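Local atomic coordinates of cutinase-like protein (Cryptococcus sp., PDB entry 2CZQ), a protein that probably hydrolyses carboxylic ester bonds, as a secreted cutinase-like enzyme of the alpha/beta-hydrolase fold. Residues N116-K120 with S142-S148; N13-E19 with Q82-G87. The contacts are given in a common frame with arbitrary orientation. Numbering follows the deposited sequence.

Contact 1. Residues N116-K120 with S142-S148; sequences NPDHK and SVAYQGS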
loop_
_atom_site.group_PDB
_atom_site.type_symbol
_atom_site.label_atom_id
_atom_site.label_comp_id
_atom_site.label_asym_id
_atom_site.label_seq_id
_atom_site.Cartn_x
_atom_site.Cartn_y
_atom_site.Cartn_z
ATOM N N ASN A 116 -0.737 6.920 5.500
ATOM C CA ASN A 116 0.050 7.505 4.420
ATOM C C ASN A 116 0.442 8.958 4.682
ATOM O O ASN A 116 -0.429 9.822 4.714
ATOM C CB ASN A 116 -0.789 7.426 3.142
ATOM C CG ASN A 116 -0.072 7.946 1.924
ATOM O OD1 ASN A 116 1.150 8.132 1.919
ATOM N ND2 ASN A 116 -0.838 8.180 0.862
ATOM N N PRO A 117 1.735 9.264 4.828
ATOM C CA PRO A 117 2.154 10.663 4.985
ATOM C C PRO A 117 1.757 11.517 3.779
ATOM O O PRO A 117 1.626 12.733 3.911
ATOM C CB PRO A 117 3.680 10.567 5.075
ATOM C CG PRO A 117 3.961 9.162 5.503
ATOM C CD PRO A 117 2.892 8.349 4.844
ATOM N N ASP A 118 1.569 10.878 2.625
ATOM C CA ASP A 118 1.230 11.580 1.389
ATOM C C ASP A 118 -0.270 11.608 1.115
ATOM O O ASP A 118 -0.694 11.872 -0.010
ATOM C CB ASP A 118 1.951 10.939 0.206
ATOM C CG ASP A 118 3.442 11.000 0.335
ATOM O OD1 ASP A 118 3.936 11.838 1.135
ATOM O OD2 ASP A 118 4.176 10.246 -0.338
ATOM N N HIS A 119 -1.070 11.336 2.137
ATOM C CA HIS A 119 -2.519 11.338 2.009
ATOM C C HIS A 119 -2.991 12.697 1.479
ATOM O O HIS A 119 -2.574 13.741 1.978
ATOM C CB HIS A 119 -3.107 11.005 3.376
ATOM C CG HIS A 119 -4.584 10.816 3.384
ATOM N ND1 HIS A 119 -5.204 9.585 3.395
ATOM C CD2 HIS A 119 -5.573 11.735 3.415
ATOM C CE1 HIS A 119 -6.515 9.765 3.434
ATOM N NE2 HIS A 119 -6.762 11.060 3.445
ATOM N N LYS A 120 -3.847 12.670 0.459
ATOM C CA LYS A 120 -4.283 13.890 -0.210
ATOM C C LYS A 120 -5.785 14.066 -0.101
ATOM O O LYS A 120 -6.548 13.203 -0.530
ATOM C CB LYS A 120 -3.878 13.877 -1.686
ATOM C CG LYS A 120 -4.442 15.064 -2.467
ATOM C CD LYS A 120 -4.023 15.068 -3.923
ATOM C CE LYS A 120 -4.888 15.996 -4.757
ATOM N NZ LYS A 120 -4.653 17.423 -4.420
ATOM N N SER A 142 3.117 14.998 4.763
ATOM C CA SER A 142 4.143 15.123 3.733
ATOM C C SER A 142 3.626 15.454 2.342
ATOM O O SER A 142 4.424 15.700 1.441
ATOM C CB SER A 142 4.973 13.840 3.648
ATOM O OG SER A 142 5.621 13.554 4.870
ATOM N N VAL A 143 2.312 15.437 2.147
ATOM C CA VAL A 143 1.755 15.563 0.807
ATOM C C VAL A 143 2.174 16.865 0.113
ATOM O O VAL A 143 2.387 16.873 -1.097
ATOM C CB VAL A 143 0.214 15.364 0.799
ATOM C CG1 VAL A 143 -0.517 16.483 1.554
ATOM C CG2 VAL A 143 -0.306 15.223 -0.626
ATOM N N ALA A 144 2.311 17.952 0.872
ATOM C CA ALA A 144 2.635 19.246 0.275
ATOM C C ALA A 144 3.949 19.228 -0.499
ATOM O O ALA A 144 4.041 19.844 -1.562
ATOM C CB ALA A 144 2.638 20.347 1.330
ATOM N N TYR A 145 4.954 18.521 0.012
ATOM C CA TYR A 145 6.232 18.464 -0.693
ATOM C C TYR A 145 6.454 17.180 -1.475
ATOM O O TYR A 145 7.116 17.210 -2.505
ATOM C CB TYR A 145 7.422 18.736 0.233
ATOM C CG TYR A 145 7.564 17.751 1.357
ATOM C CD1 TYR A 145 8.250 16.553 1.184
ATOM C CD2 TYR A 145 7.007 18.015 2.599
ATOM C CE1 TYR A 145 8.371 15.636 2.223
ATOM C CE2 TYR A 145 7.130 17.117 3.642
ATOM C CZ TYR A 145 7.804 15.925 3.446
ATOM O OH TYR A 145 7.907 15.052 4.502
ATOM N N GLN A 146 5.924 16.060 -0.990
ATOM C CA GLN A 146 6.211 14.761 -1.592
ATOM C C GLN A 146 5.207 14.383 -2.680
ATOM O O GLN A 146 5.479 13.508 -3.509
ATOM C CB GLN A 146 6.264 13.700 -0.493
ATOM C CG GLN A 146 6.861 12.356 -0.883
ATOM C CD GLN A 146 7.281 11.545 0.328
ATOM O OE1 GLN A 146 8.293 10.835 0.291
ATOM N NE2 GLN A 146 6.521 11.649 1.403
ATOM N N GLY A 147 4.058 15.054 -2.691
ATOM C CA GLY A 147 3.020 14.755 -3.651
ATOM C C GLY A 147 2.141 13.607 -3.214
ATOM O O GLY A 147 2.219 13.128 -2.080
ATOM N N SER A 148 1.308 13.163 -4.145
ATOM C CA SER A 148 0.187 12.290 -3.843
ATOM C C SER A 148 0.127 11.108 -4.804
ATOM O O SER A 148 0.897 11.024 -5.764
ATOM C CB SER A 148 -1.106 13.097 -3.956
ATOM O OG SER A 148 -1.235 13.639 -5.258
#
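A tight turn after strand 108-114 meets the short helix 143-146 in this alpha/beta-hydrolase fold. Residues 116-119 form a type I beta turn, closed by His119 N to Asn116 O at 3.1 Å. An Asx turn overlaps it, Asn116 OD1 accepting from Asp118 N at 2.9 Å, so Pro117 and Asp118 are presented at the bend. Just ahead of the helix, Ser142 N donates to Pro117 O (2.8 Å), while Ser142 OG lies 3.6 Å from Pro117 CB. The closest pair of CA atoms is that of Val143 and Asp118, 4.1 Å apart. The side chain of Val143 packs against the carbonyls leaving the turn: CG2 lies 3.4 Å from Asp118 O, and CB 3.4 Å from His119 O. Gln146 faces the turn again, its NE2 giving a short hydrogen bond of 2.6 Å to Asp118 OD1. The carboxylate thereby ties the far end of the helix to the turn, while the Asp118 side chain also rests on Ala89 and Val92 of helix 86-98. Gly147 leaves the helix with positive phi, a conformation in which a CB would jam against the preceding carbonyl; its own O is buried 3.2 Å from Asp118 CB. Gln96 of helix 86-98 bonds the carbonyls of Gln146 and Ser148 and anchors this exit. At the more open border, the aliphatic part of Lys120 passes Ser148, with CD 3.4 Å from OG.

Contact 2. Residues N13-E19 with Q82-G87; sequences NTRGTGE and QGYSQG. With EDO (1,2-ethanediol), chain D.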
loop_
_atom_site.group_PDB
_atom_site.type_symbol
_atom_site.label_atom_id
_atom_site.label_comp_id
_atom_site.label_asym_id
_atom_site.label_seq_id
_atom_site.Cartn_x
_atom_site.Cartn_y
_atom_site.Cartn_z
ATOM N N ASN A 13 5.319 -5.391 -0.009
ATOM C CA ASN A 13 4.974 -4.533 1.116
ATOM C C ASN A 13 6.184 -3.788 1.639
ATOM O O ASN A 13 7.263 -4.370 1.815
ATOM C CB ASN A 13 4.255 -5.311 2.229
ATOM C CG ASN A 13 5.193 -6.178 3.050
ATOM O OD1 ASN A 13 5.566 -5.815 4.169
ATOM N ND2 ASN A 13 5.582 -7.326 2.502
ATOM N N THR A 14 5.990 -2.492 1.866
ATOM C CA THR A 14 7.035 -1.613 2.353
ATOM C C THR A 14 6.640 -1.117 3.738
ATOM O O THR A 14 5.558 -0.547 3.933
ATOM C CB THR A 14 7.250 -0.453 1.378
ATOM O OG1 THR A 14 7.466 -0.982 0.065
ATOM C CG2 THR A 14 8.532 0.305 1.706
ATOM N N ARG A 15 7.531 -1.344 4.696
ATOM C CA ARG A 15 7.224 -1.187 6.109
ATOM C C ARG A 15 7.430 0.235 6.617
ATOM O O ARG A 15 7.971 1.101 5.918
ATOM C CB ARG A 15 8.068 -2.163 6.925
ATOM C CG ARG A 15 9.519 -1.756 7.073
ATOM C CD ARG A 15 10.385 -2.910 7.486
ATOM N NE ARG A 15 11.759 -2.539 7.806
ATOM C CZ ARG A 15 12.728 -2.380 6.915
ATOM N NH1 ARG A 15 12.486 -2.526 5.617
ATOM N NH2 ARG A 15 13.952 -2.080 7.323
ATOM N N GLY A 16 6.986 0.463 7.848
ATOM C CA GLY A 16 7.160 1.742 8.505
ATOM C C GLY A 16 8.496 1.880 9.213
ATOM O O GLY A 16 9.197 0.893 9.484
ATOM N N THR A 17 8.841 3.129 9.515
ATOM C CA THR A 17 10.021 3.474 10.301
ATOM C C THR A 17 10.130 2.588 11.529
ATOM O O THR A 17 9.164 2.442 12.284
ATOM C CB THR A 17 9.928 4.935 10.757
ATOM O OG1 THR A 17 9.664 5.777 9.625
ATOM C CG2 THR A 17 11.262 5.425 11.331
ATOM N N GLY A 18 11.309 2.002 11.726
ATOM C CA GLY A 18 11.586 1.235 12.923
ATOM C C GLY A 18 11.157 -0.214 12.902
ATOM O O GLY A 18 11.608 -0.991 13.739
ATOM N N GLU A 19 10.286 -0.599 11.978
ATOM C CA GLU A 19 9.923 -2.011 11.892
ATOM C C GLU A 19 11.150 -2.794 11.440
ATOM O O GLU A 19 11.891 -2.319 10.582
ATOM C CB GLU A 19 8.792 -2.217 10.897
ATOM C CG GLU A 19 7.488 -1.554 11.292
ATOM C CD GLU A 19 6.318 -2.165 10.556
ATOM O OE1 GLU A 19 5.966 -1.659 9.470
ATOM O OE2 GLU A 19 5.781 -3.179 11.053
ATOM N N GLN A 82 1.746 -2.610 -1.252
ATOM C CA GLN A 82 1.252 -2.265 0.074
ATOM C C GLN A 82 2.290 -1.409 0.762
ATOM O O GLN A 82 3.479 -1.720 0.713
ATOM C CB GLN A 82 1.029 -3.532 0.893
ATOM C CG GLN A 82 0.052 -4.511 0.262
ATOM C CD GLN A 82 0.066 -5.875 0.923
ATOM O OE1 GLN A 82 1.116 -6.349 1.355
ATOM N NE2 GLN A 82 -1.103 -6.513 0.994
ATOM N N GLY A 83 1.858 -0.342 1.428
ATOM C CA GLY A 83 2.791 0.491 2.161
ATOM C C GLY A 83 2.186 1.066 3.421
ATOM O O GLY A 83 1.031 1.505 3.412
ATOM N N TYR A 84 2.965 1.047 4.500
ATOM C CA TYR A 84 2.561 1.595 5.791
ATOM C C TYR A 84 3.508 2.718 6.188
ATOM O O TYR A 84 4.723 2.521 6.246
ATOM C CB TYR A 84 2.603 0.491 6.851
ATOM C CG TYR A 84 2.448 0.965 8.283
ATOM C CD1 TYR A 84 1.440 1.864 8.657
ATOM C CD2 TYR A 84 3.327 0.521 9.267
ATOM C CE1 TYR A 84 1.306 2.295 9.978
ATOM C CE2 TYR A 84 3.210 0.944 10.580
ATOM C CZ TYR A 84 2.203 1.830 10.933
ATOM O OH TYR A 84 2.100 2.235 12.245
ATOM N N SER A 85 2.941 3.892 6.477
ATOM C CA SER A 85 3.701 5.011 7.035
ATOM C C SER A 85 4.820 5.406 6.060
ATOM O O SER A 85 4.518 5.704 4.903
ATOM C CB SER A 85 4.179 4.690 8.454
ATOM O OG SER A 85 4.546 5.876 9.119
ATOM N N GLN A 86 6.088 5.390 6.469
ATOM C CA GLN A 86 7.159 5.685 5.519
ATOM C C GLN A 86 7.033 4.825 4.254
ATOM O O GLN A 86 7.299 5.289 3.142
ATOM C CB GLN A 86 8.537 5.493 6.151
ATOM C CG GLN A 86 9.648 5.832 5.166
ATOM C CD GLN A 86 11.047 5.943 5.742
ATOM O OE1 GLN A 86 11.959 6.287 5.003
ATOM N NE2 GLN A 86 11.231 5.640 7.026
ATOM N N GLY A 87 6.637 3.568 4.428
ATOM C CA GLY A 87 6.466 2.659 3.307
ATOM C C GLY A 87 5.343 3.047 2.365
ATOM O O GLY A 87 5.405 2.753 1.171
HETATM C C1 EDO D . 5.228 3.931 13.345
HETATM O O1 EDO D . 6.221 3.561 14.277
HETATM C C2 EDO D . 5.374 3.085 12.103
HETATM O O2 EDO D . 6.584 3.377 11.440
HETATM O O HOH W 1 5.208 -1.151 -1.448
HETATM O O HOH W 2 7.001 5.380 9.731
#
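Backbone hydrogen bonds join neighbouring parallel strands: Thr14 N to Gln82 O (2.9 Å) and Tyr84 N to Thr14 O (3.1 Å). CA-H...O contacts run from Asn13 CA to Gln82 O (3.2 Å) and Gly87 CA to Thr14 O (3.4 Å). Water 1 links Thr14 OG1 (2.7 Å), which also bonds Thr46 OG1, to Gln82 O (2.8 Å). Beyond Tyr84 the chain enters helix 86-98 through a strained turn (Ser85 phi 60°, psi -122°) that fits the GxSxG nucleophile elbow of the hydrolase fold. A CB on Gly83 would strike Gly87 O, and one on Gly87, Thr14 O. Among side chains, Gln86 NE2 donates to Thr17 OG1 (3.0 Å), and Glu19 OE1, which also bonds Ser24 OG, accepts from Gly16 N (2.9 Å) at the edge of the Tyr84 ring, 3.4 Å from CD2. Water 2 joins Thr17 N (2.9 Å), Ser85 OG (2.6 Å; also bonded to His180 NE2) and O2 of ethanediol (2.7 Å), probably a crystallisation additive, whose O2 donates to Thr17 O (2.9 Å).

In the fold
The centres of contacts 1 and 2 lie about 15 Å apart, yet the two touch where Pro117 CD meets Ser85 O at 3.1 Å. Strand 78-84, which leads into the elbow of contact 2, lies between strands 9-14 and 108-114, and the second of these runs on into the turn of contact 1. Helix 86-98 begins in contact 2 and packs against contact 1. Ser85 OG bonds His180 NE2, and with Asp165 they fit a Ser-His-Asp triad. The backbone N atoms of Thr17 and Gln86 are placed as the oxyanion-hole donors of other cutinases, probably with that role, so contact 2 would form the nucleophile's side of the active site, abutted by contact 1 through Pro117.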